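Local coordinates for fatty acid metabolism regulator protein (Bacillus subtilis, PDB 1VI0), which represses genes of fatty acid transport and beta-oxidation as a DNA-binding homodimer of the TetR family, releasing DNA when long-chain fatty acyl-CoA binds, at residues E62-F67 with K126-I131; K91-L96 with G160-T165. All blocks are in the same frame, centred on the assembly; numbering follows the deposited sequence.

Contact 1 (E62-F67 with K126-I131). With DCC (dodecyl-coa), chain C.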
loop_
_atom_site.group_PDB
_atom_site.type_symbol
_atom_site.label_atom_id
_atom_site.label_comp_id
_atom_site.label_asym_id
_atom_site.label_seq_id
_atom_site.Cartn_x
_atom_site.Cartn_y
_atom_site.Cartn_z
ATOM N N GLU A 62 18.362 2.558 7.581
ATOM C CA GLU A 62 19.635 2.189 7.008
ATOM C C GLU A 62 19.501 1.822 5.535
ATOM O O GLU A 62 20.249 2.354 4.703
ATOM C CB GLU A 62 20.175 0.971 7.798
ATOM C CG GLU A 62 21.503 0.443 7.294
ATOM C CD GLU A 62 22.475 1.580 7.047
ATOM O OE1 GLU A 62 22.556 2.472 7.932
ATOM O OE2 GLU A 62 23.082 1.602 5.958
ATOM N N LYS A 63 18.575 0.971 5.209
ATOM C CA LYS A 63 18.356 0.518 3.826
ATOM C C LYS A 63 17.828 1.664 2.992
ATOM O O LYS A 63 18.346 1.943 1.885
ATOM C CB LYS A 63 17.474 -0.696 3.785
ATOM C CG LYS A 63 17.856 -1.975 4.457
ATOM C CD LYS A 63 19.156 -2.589 3.956
ATOM C CE LYS A 63 19.334 -4.000 4.500
ATOM N NZ LYS A 63 20.504 -4.690 3.836
HETATM N N MSE A 64 16.882 2.471 3.524
HETATM C CA MSE A 64 16.382 3.621 2.773
HETATM C C MSE A 64 17.483 4.610 2.485
HETATM O O MSE A 64 17.578 5.219 1.405
HETATM C CB MSE A 64 15.235 4.354 3.520
HETATM C CG MSE A 64 14.750 5.618 2.815
HETATM SE SE MSE A 64 14.009 5.128 1.061
HETATM C CE MSE A 64 12.226 4.743 1.577
ATOM N N GLY A 65 18.302 4.881 3.516
ATOM C CA GLY A 65 19.402 5.826 3.382
ATOM C C GLY A 65 20.358 5.439 2.281
ATOM O O GLY A 65 20.822 6.293 1.501
ATOM N N GLN A 66 20.760 4.175 2.184
ATOM C CA GLN A 66 21.647 3.769 1.095
ATOM C C GLN A 66 20.937 4.030 -0.241
ATOM O O GLN A 66 21.481 4.662 -1.142
ATOM C CB GLN A 66 22.062 2.295 1.204
ATOM C CG GLN A 66 22.678 1.984 2.555
ATOM C CD GLN A 66 23.440 0.707 2.665
ATOM O OE1 GLN A 66 22.935 -0.397 2.419
ATOM N NE2 GLN A 66 24.721 0.800 3.063
ATOM N N PHE A 67 19.678 3.573 -0.296
ATOM C CA PHE A 67 18.867 3.778 -1.506
ATOM C C PHE A 67 18.814 5.204 -1.923
ATOM O O PHE A 67 19.027 5.543 -3.114
ATOM C CB PHE A 67 17.471 3.174 -1.271
ATOM C CG PHE A 67 16.595 3.265 -2.478
ATOM C CD1 PHE A 67 16.839 2.474 -3.600
ATOM C CD2 PHE A 67 15.543 4.166 -2.517
ATOM C CE1 PHE A 67 16.027 2.592 -4.718
ATOM C CE2 PHE A 67 14.728 4.276 -3.628
ATOM C CZ PHE A 67 14.983 3.501 -4.743
ATOM N N LYS A 126 9.682 9.803 3.908
ATOM C CA LYS A 126 9.745 11.184 3.483
ATOM C C LYS A 126 10.917 11.530 2.590
ATOM O O LYS A 126 10.651 12.260 1.622
ATOM C CB LYS A 126 9.651 12.154 4.693
ATOM C CG LYS A 126 8.292 12.029 5.376
ATOM C CD LYS A 126 7.971 13.140 6.352
ATOM C CE LYS A 126 7.023 12.693 7.442
ATOM N NZ LYS A 126 5.766 13.471 7.540
ATOM N N GLY A 127 12.108 11.017 2.825
ATOM C CA GLY A 127 13.286 11.306 1.988
ATOM C C GLY A 127 13.030 10.896 0.540
ATOM O O GLY A 127 13.373 11.597 -0.397
ATOM N N TYR A 128 12.468 9.704 0.369
ATOM C CA TYR A 128 12.160 9.248 -1.016
ATOM C C TYR A 128 11.064 10.090 -1.621
ATOM O O TYR A 128 11.176 10.451 -2.818
ATOM C CB TYR A 128 11.826 7.786 -0.886
ATOM C CG TYR A 128 11.536 6.985 -2.105
ATOM C CD1 TYR A 128 12.366 7.064 -3.249
ATOM C CD2 TYR A 128 10.505 6.104 -2.126
ATOM C CE1 TYR A 128 12.081 6.280 -4.357
ATOM C CE2 TYR A 128 10.219 5.308 -3.216
ATOM C CZ TYR A 128 11.021 5.389 -4.310
ATOM O OH TYR A 128 10.690 4.682 -5.438
ATOM N N LEU A 129 9.964 10.316 -0.939
ATOM C CA LEU A 129 8.885 11.144 -1.482
ATOM C C LEU A 129 9.412 12.515 -1.887
ATOM O O LEU A 129 8.959 13.115 -2.857
ATOM C CB LEU A 129 7.728 11.213 -0.515
ATOM C CG LEU A 129 7.196 9.829 -0.062
ATOM C CD1 LEU A 129 6.062 10.033 0.948
ATOM C CD2 LEU A 129 6.710 9.030 -1.253
ATOM N N ASN A 130 10.338 13.060 -1.080
ATOM C CA ASN A 130 10.963 14.348 -1.381
ATOM C C ASN A 130 11.655 14.284 -2.776
ATOM O O ASN A 130 11.576 15.253 -3.481
ATOM C CB ASN A 130 12.014 14.734 -0.370
ATOM C CG ASN A 130 11.507 15.272 0.935
ATOM O OD1 ASN A 130 12.276 15.294 1.936
ATOM N ND2 ASN A 130 10.267 15.684 0.996
ATOM N N ILE A 131 12.307 13.158 -3.066
ATOM C CA ILE A 131 12.964 12.995 -4.390
ATOM C C ILE A 131 11.938 13.059 -5.488
ATOM O O ILE A 131 12.137 13.828 -6.491
ATOM C CB ILE A 131 13.784 11.700 -4.429
ATOM C CG1 ILE A 131 15.032 11.872 -3.562
ATOM C CG2 ILE A 131 14.173 11.372 -5.876
ATOM C CD1 ILE A 131 15.785 10.569 -3.382
HETATM C C2 DCC C . -4.250 17.492 0.034
HETATM C C4 DCC C . -2.663 16.559 1.320
HETATM C C5 DCC C . -2.409 15.550 0.419
HETATM C C6 DCC C . -3.223 15.565 -0.735
HETATM C C8 DCC C . -1.073 15.250 2.031
HETATM C C10 DCC C . 13.267 1.248 0.001
HETATM C C11 DCC C . 14.274 0.137 0.345
HETATM C C12 DCC C . 14.627 0.067 1.828
HETATM N N9 DCC C . -1.817 16.354 2.372
HETATM N N7 DCC C . -1.416 14.714 0.886
HETATM N N3 DCC C . -3.550 17.566 1.178
HETATM N N1 DCC C . -4.101 16.570 -0.941
HETATM N N6 DCC C . -3.103 14.615 -1.664
HETATM C "C1'" DCC C . -1.645 17.294 3.539
HETATM C "C2'" DCC C . -1.400 16.581 4.887
HETATM O "O2'" DCC C . -2.694 16.513 5.545
HETATM C "C3'" DCC C . -0.547 17.654 5.642
HETATM O "O3'" DCC C . -1.431 18.784 5.968
HETATM C "C4'" DCC C . 0.379 18.124 4.450
HETATM O "O4'" DCC C . -0.397 17.950 3.264
HETATM C "C5'" DCC C . 1.695 17.380 4.460
HETATM O "O5'" DCC C . 1.541 15.932 4.532
HETATM P P1 DCC C . 2.332 14.927 3.584
HETATM O O11 DCC C . 1.971 13.576 3.957
HETATM O O12 DCC C . 2.119 15.388 2.106
HETATM O O6 DCC C . 3.832 15.238 3.835
HETATM P P2 DCC C . 4.365 14.786 5.183
HETATM O O21 DCC C . 5.868 14.857 5.048
HETATM O O22 DCC C . 3.682 15.523 6.253
HETATM O O7 DCC C . 4.040 13.212 5.410
HETATM C CPA DCC C . 4.979 12.222 4.793
HETATM C CPB DCC C . 4.490 10.778 5.112
HETATM C CP8 DCC C . 2.970 10.683 4.882
HETATM C CP7 DCC C . 4.769 10.538 6.591
HETATM C CP9 DCC C . 5.265 9.734 4.394
HETATM O OP3 DCC C . 2.605 11.168 3.632
HETATM C CP6 DCC C . 2.422 9.284 5.082
HETATM O OP2 DCC C . 2.473 8.760 6.186
HETATM N NP2 DCC C . 1.902 8.761 4.006
HETATM C CP5 DCC C . 1.344 7.346 4.024
HETATM C CP4 DCC C . 2.505 6.467 3.415
HETATM C CP3 DCC C . 2.177 4.972 3.582
HETATM O OP1 DCC C . 2.001 4.504 4.706
HETATM N NP1 DCC C . 2.063 4.299 2.485
HETATM C CP2 DCC C . 1.725 2.862 2.382
HETATM C CP1 DCC C . 2.978 2.256 1.823
HETATM S S DCC C . 4.546 2.699 2.605
HETATM P P3 DCC C . -1.493 19.638 7.328
HETATM O O31 DCC C . -1.307 18.720 8.451
HETATM O O32 DCC C . -0.438 20.662 7.300
HETATM O O33 DCC C . -2.869 20.243 7.254
HETATM C CA1 DCC C . 4.584 1.514 3.973
HETATM C CA2 DCC C . 6.021 1.305 4.548
HETATM O OA1 DCC C . 3.602 0.907 4.338
HETATM C CA3 DCC C . 6.862 0.337 3.694
HETATM C CA4 DCC C . 8.150 0.808 3.129
HETATM C CA5 DCC C . 8.120 1.116 1.649
HETATM C CA6 DCC C . 9.390 0.751 0.902
HETATM C CA7 DCC C . 10.232 1.917 0.435
HETATM C CA8 DCC C . 10.962 1.796 -0.854
HETATM C CA9 DCC C . 12.111 0.785 -0.901
#
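Met64 and Tyr128 mark the closest backbone approach of the two helical segments, their CA atoms 8.0 Å apart, wide enough for side chains to meet between them. Residue 64 is selenomethionine. With CG anti to the backbone N (chi1 176°) and bends at the next two torsions, its chain reaches across Tyr128 at about a right angle and sets CE 3.9 Å from Tyr128 CB. SE lies 5.2 Å from the centroid of the Tyr128 ring, 40° off the normal, an oblique Met-aromatic contact. Farther out on the same ring, Phe67 presents its edge in an offset edge-to-face pair, with planes at 74° and Phe67 CE2 3.4 Å from Tyr128 CE1. The twelve-carbon acyl chain of the bound acyl-CoA runs past these groups: Met64 CE is 3.6 Å from its CA7, and Lys63 CB is 3.5 Å from the terminal C12. Leu129 CD1 meets the pantetheine methyl CP9 at 3.5 Å, so both helices help line the pocket. The Tyr128 hydroxyl is hydrogen-bonded to His92 ND1. Helix 52-75 thus joins helix 115-141, while Val88 and His92 of helix 81-97 and Ile162 of helix 151-171 pack against the aromatic pair.

Contact 2 (K91-L96 with G160-T165). With DCC (dodecyl-coa), chain C.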
loop_
_atom_site.group_PDB
_atom_site.type_symbol
_atom_site.label_atom_id
_atom_site.label_comp_id
_atom_site.label_asym_id
_atom_site.label_seq_id
_atom_site.Cartn_x
_atom_site.Cartn_y
_atom_site.Cartn_z
ATOM N N LYS A 91 15.524 1.371 -10.329
ATOM C CA LYS A 91 16.346 1.169 -9.162
ATOM C C LYS A 91 15.524 0.600 -7.989
ATOM O O LYS A 91 16.042 -0.309 -7.315
ATOM C CB LYS A 91 17.202 2.360 -8.808
ATOM C CG LYS A 91 18.151 2.736 -9.964
ATOM C CD LYS A 91 19.425 1.907 -9.852
ATOM C CE LYS A 91 19.818 1.289 -11.184
ATOM N NZ LYS A 91 18.916 0.136 -11.543
ATOM N N HIS A 92 14.311 1.059 -7.862
ATOM C CA HIS A 92 13.414 0.536 -6.786
ATOM C C HIS A 92 13.175 -0.964 -7.020
ATOM O O HIS A 92 13.371 -1.827 -6.159
ATOM C CB HIS A 92 12.161 1.357 -6.738
ATOM C CG HIS A 92 11.141 1.077 -5.672
ATOM N ND1 HIS A 92 10.405 2.068 -5.033
ATOM C CD2 HIS A 92 10.684 -0.088 -5.195
ATOM C CE1 HIS A 92 9.519 1.471 -4.227
ATOM N NE2 HIS A 92 9.689 0.140 -4.287
ATOM N N PHE A 93 12.764 -1.318 -8.239
ATOM C CA PHE A 93 12.461 -2.714 -8.600
ATOM C C PHE A 93 13.699 -3.596 -8.450
ATOM O O PHE A 93 13.587 -4.654 -7.815
ATOM C CB PHE A 93 11.951 -2.714 -10.074
ATOM C CG PHE A 93 10.540 -2.217 -10.232
ATOM C CD1 PHE A 93 9.730 -1.797 -9.169
ATOM C CD2 PHE A 93 9.915 -2.361 -11.483
ATOM C CE1 PHE A 93 8.429 -1.445 -9.402
ATOM C CE2 PHE A 93 8.601 -1.996 -11.693
ATOM C CZ PHE A 93 7.831 -1.536 -10.615
ATOM N N SER A 94 14.854 -3.110 -8.910
ATOM C CA SER A 94 16.091 -3.854 -8.849
ATOM C C SER A 94 16.539 -4.186 -7.432
ATOM O O SER A 94 17.016 -5.296 -7.134
ATOM C CB SER A 94 17.250 -3.159 -9.598
ATOM O OG SER A 94 16.936 -3.178 -11.001
ATOM N N LEU A 95 16.513 -3.238 -6.544
ATOM C CA LEU A 95 16.860 -3.436 -5.128
ATOM C C LEU A 95 16.047 -4.568 -4.523
ATOM O O LEU A 95 16.638 -5.555 -4.033
ATOM C CB LEU A 95 16.542 -2.118 -4.423
ATOM C CG LEU A 95 17.101 -1.835 -3.027
ATOM C CD1 LEU A 95 15.999 -1.620 -2.018
ATOM C CD2 LEU A 95 18.119 -2.848 -2.557
ATOM N N LEU A 96 14.729 -4.516 -4.677
ATOM C CA LEU A 96 13.832 -5.498 -4.119
ATOM C C LEU A 96 13.923 -6.829 -4.836
ATOM O O LEU A 96 13.906 -7.892 -4.190
ATOM C CB LEU A 96 12.412 -4.952 -4.019
ATOM C CG LEU A 96 12.298 -3.671 -3.138
ATOM C CD1 LEU A 96 10.825 -3.336 -2.920
ATOM C CD2 LEU A 96 12.948 -3.928 -1.787
ATOM N N GLY A 160 2.506 5.076 -5.160
ATOM C CA GLY A 160 1.513 3.958 -4.927
ATOM C C GLY A 160 1.571 2.973 -6.113
ATOM O O GLY A 160 1.428 1.774 -5.830
ATOM N N THR A 161 1.786 3.468 -7.313
ATOM C CA THR A 161 1.865 2.595 -8.516
ATOM C C THR A 161 3.109 1.719 -8.429
ATOM O O THR A 161 3.038 0.490 -8.498
ATOM C CB THR A 161 1.887 3.473 -9.769
ATOM O OG1 THR A 161 0.608 4.118 -9.910
ATOM C CG2 THR A 161 2.211 2.670 -11.032
ATOM N N ILE A 162 4.270 2.278 -8.090
ATOM C CA ILE A 162 5.487 1.548 -7.921
ATOM C C ILE A 162 5.365 0.450 -6.860
ATOM O O ILE A 162 5.538 -0.780 -7.008
ATOM C CB ILE A 162 6.683 2.464 -7.593
ATOM C CG1 ILE A 162 6.967 3.446 -8.759
ATOM C CG2 ILE A 162 7.921 1.602 -7.344
ATOM C CD1 ILE A 162 8.025 4.525 -8.397
ATOM N N ASP A 163 4.819 0.916 -5.691
ATOM C CA ASP A 163 4.667 0.094 -4.542
ATOM C C ASP A 163 3.643 -1.033 -4.736
ATOM O O ASP A 163 4.007 -2.210 -4.421
ATOM C CB ASP A 163 4.216 0.961 -3.335
ATOM C CG ASP A 163 4.178 0.165 -2.058
ATOM O OD1 ASP A 163 5.257 -0.400 -1.669
ATOM O OD2 ASP A 163 3.154 0.212 -1.319
ATOM N N GLU A 164 2.567 -0.753 -5.472
ATOM C CA GLU A 164 1.547 -1.847 -5.656
ATOM C C GLU A 164 2.107 -2.843 -6.689
ATOM O O GLU A 164 1.755 -4.044 -6.587
ATOM C CB GLU A 164 0.228 -1.255 -6.124
ATOM C CG GLU A 164 -0.838 -2.288 -6.460
ATOM C CD GLU A 164 -1.257 -3.107 -5.235
ATOM O OE1 GLU A 164 -1.028 -2.693 -4.100
ATOM O OE2 GLU A 164 -1.793 -4.216 -5.509
ATOM N N THR A 165 2.889 -2.332 -7.623
ATOM C CA THR A 165 3.532 -3.283 -8.583
ATOM C C THR A 165 4.420 -4.252 -7.847
ATOM O O THR A 165 4.365 -5.509 -8.054
ATOM C CB THR A 165 4.227 -2.531 -9.734
ATOM O OG1 THR A 165 3.287 -1.699 -10.413
ATOM C CG2 THR A 165 4.687 -3.621 -10.740
HETATM C C2 DCC C . -4.250 17.492 0.034
HETATM C C4 DCC C . -2.663 16.559 1.320
HETATM C C5 DCC C . -2.409 15.550 0.419
HETATM C C6 DCC C . -3.223 15.565 -0.735
HETATM C C8 DCC C . -1.073 15.250 2.031
HETATM C C10 DCC C . 13.267 1.248 0.001
HETATM C C11 DCC C . 14.274 0.137 0.345
HETATM C C12 DCC C . 14.627 0.067 1.828
HETATM N N9 DCC C . -1.817 16.354 2.372
HETATM N N7 DCC C . -1.416 14.714 0.886
HETATM N N3 DCC C . -3.550 17.566 1.178
HETATM N N1 DCC C . -4.101 16.570 -0.941
HETATM N N6 DCC C . -3.103 14.615 -1.664
HETATM C "C1'" DCC C . -1.645 17.294 3.539
HETATM C "C2'" DCC C . -1.400 16.581 4.887
HETATM O "O2'" DCC C . -2.694 16.513 5.545
HETATM C "C3'" DCC C . -0.547 17.654 5.642
HETATM O "O3'" DCC C . -1.431 18.784 5.968
HETATM C "C4'" DCC C . 0.379 18.124 4.450
HETATM O "O4'" DCC C . -0.397 17.950 3.264
HETATM C "C5'" DCC C . 1.695 17.380 4.460
HETATM O "O5'" DCC C . 1.541 15.932 4.532
HETATM P P1 DCC C . 2.332 14.927 3.584
HETATM O O11 DCC C . 1.971 13.576 3.957
HETATM O O12 DCC C . 2.119 15.388 2.106
HETATM O O6 DCC C . 3.832 15.238 3.835
HETATM P P2 DCC C . 4.365 14.786 5.183
HETATM O O21 DCC C . 5.868 14.857 5.048
HETATM O O22 DCC C . 3.682 15.523 6.253
HETATM O O7 DCC C . 4.040 13.212 5.410
HETATM C CPA DCC C . 4.979 12.222 4.793
HETATM C CPB DCC C . 4.490 10.778 5.112
HETATM C CP8 DCC C . 2.970 10.683 4.882
HETATM C CP7 DCC C . 4.769 10.538 6.591
HETATM C CP9 DCC C . 5.265 9.734 4.394
HETATM O OP3 DCC C . 2.605 11.168 3.632
HETATM C CP6 DCC C . 2.422 9.284 5.082
HETATM O OP2 DCC C . 2.473 8.760 6.186
HETATM N NP2 DCC C . 1.902 8.761 4.006
HETATM C CP5 DCC C . 1.344 7.346 4.024
HETATM C CP4 DCC C . 2.505 6.467 3.415
HETATM C CP3 DCC C . 2.177 4.972 3.582
HETATM O OP1 DCC C . 2.001 4.504 4.706
HETATM N NP1 DCC C . 2.063 4.299 2.485
HETATM C CP2 DCC C . 1.725 2.862 2.382
HETATM C CP1 DCC C . 2.978 2.256 1.823
HETATM S S DCC C . 4.546 2.699 2.605
HETATM P P3 DCC C . -1.493 19.638 7.328
HETATM O O31 DCC C . -1.307 18.720 8.451
HETATM O O32 DCC C . -0.438 20.662 7.300
HETATM O O33 DCC C . -2.869 20.243 7.254
HETATM C CA1 DCC C . 4.584 1.514 3.973
HETATM C CA2 DCC C . 6.021 1.305 4.548
HETATM O OA1 DCC C . 3.602 0.907 4.338
HETATM C CA3 DCC C . 6.862 0.337 3.694
HETATM C CA4 DCC C . 8.150 0.808 3.129
HETATM C CA5 DCC C . 8.120 1.116 1.649
HETATM C CA6 DCC C . 9.390 0.751 0.902
HETATM C CA7 DCC C . 10.232 1.917 0.435
HETATM C CA8 DCC C . 10.962 1.796 -0.854
HETATM C CA9 DCC C . 12.111 0.785 -0.901
HETATM O O HOH W 1 7.921 -1.010 -2.432
#
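His92 and Ile162 face each other where two helices of the all-helical TetR-family ligand-binding domain run side by side: the axes of segments 91-96 and 160-165 approach to 10.8 Å, with their N-to-C directions 25° apart. From CB of His92, CG stands anti to the backbone N (chi1 -176°), which carries the imidazole toward helix 151-171. There CG meets Ile162 CG2, and so do the remaining ring atoms, for this methyl sits over the ring centre, 3.5 Å from the centroid and 13° off the normal: a CH-pi contact. ND1, besides touching that methyl, has Tyr128 as its polar partner. CE1 also meets the acyl chain, 3.7 Å from CA8 of the ligand, and the chain's CA9 lies over the opposite face near the rim, so one face is covered closely by the methyl and the other more loosely by the acyl chain. CD2 has the methyl as its neighbour too, and NE2 is hydrogen-bonded at 2.8 Å to a water O lying in the ring plane. Asp163 OD1 accepts a bond from that water, and the carboxylate is further held by Gln107 and by a salt bridge to Arg111. Such a linked carboxylate could polarise the imidazole. Phe93 extends the apolar contact: its CE1 also touches Ile162 CG2, while CZ reaches Thr165 CG2 at 3.8 Å, the two side chains crossing at about a right angle. Leu178, Val179 and Val185 pack on the same phenyl group. One turn further along the histidine's helix, Leu95 CD1 approaches C11, the last carbon but one of the same acyl chain, at 3.4 Å. Thr165 keeps its hydroxyl on its own helix: OG1 donates to Thr161 O at 2.9 Å, from above the carbonyl plane and from the face opposite the donor Thr165 N.

Overall arrangement
From the N terminus, the chain runs through the predicted helix-turn-helix motif (residues 30-49), and helix 52-75 then supplies the first half of contact 1. Helix 81-97 next supplies the first half of contact 2. Contact 1 closes its loop, 58 intervening residues, when helix 115-141 arrives, and contact 2 closes a loop of 63 residues at helix 151-171. Because the segments alternate, the two loops cross. The contact centres lie 13 Å apart, and a tyrosine-histidine bond joins the two contacts directly. Together they tie together four helices that each help to border the acyl-CoA, whose twelve-carbon acyl chain both contacts touch.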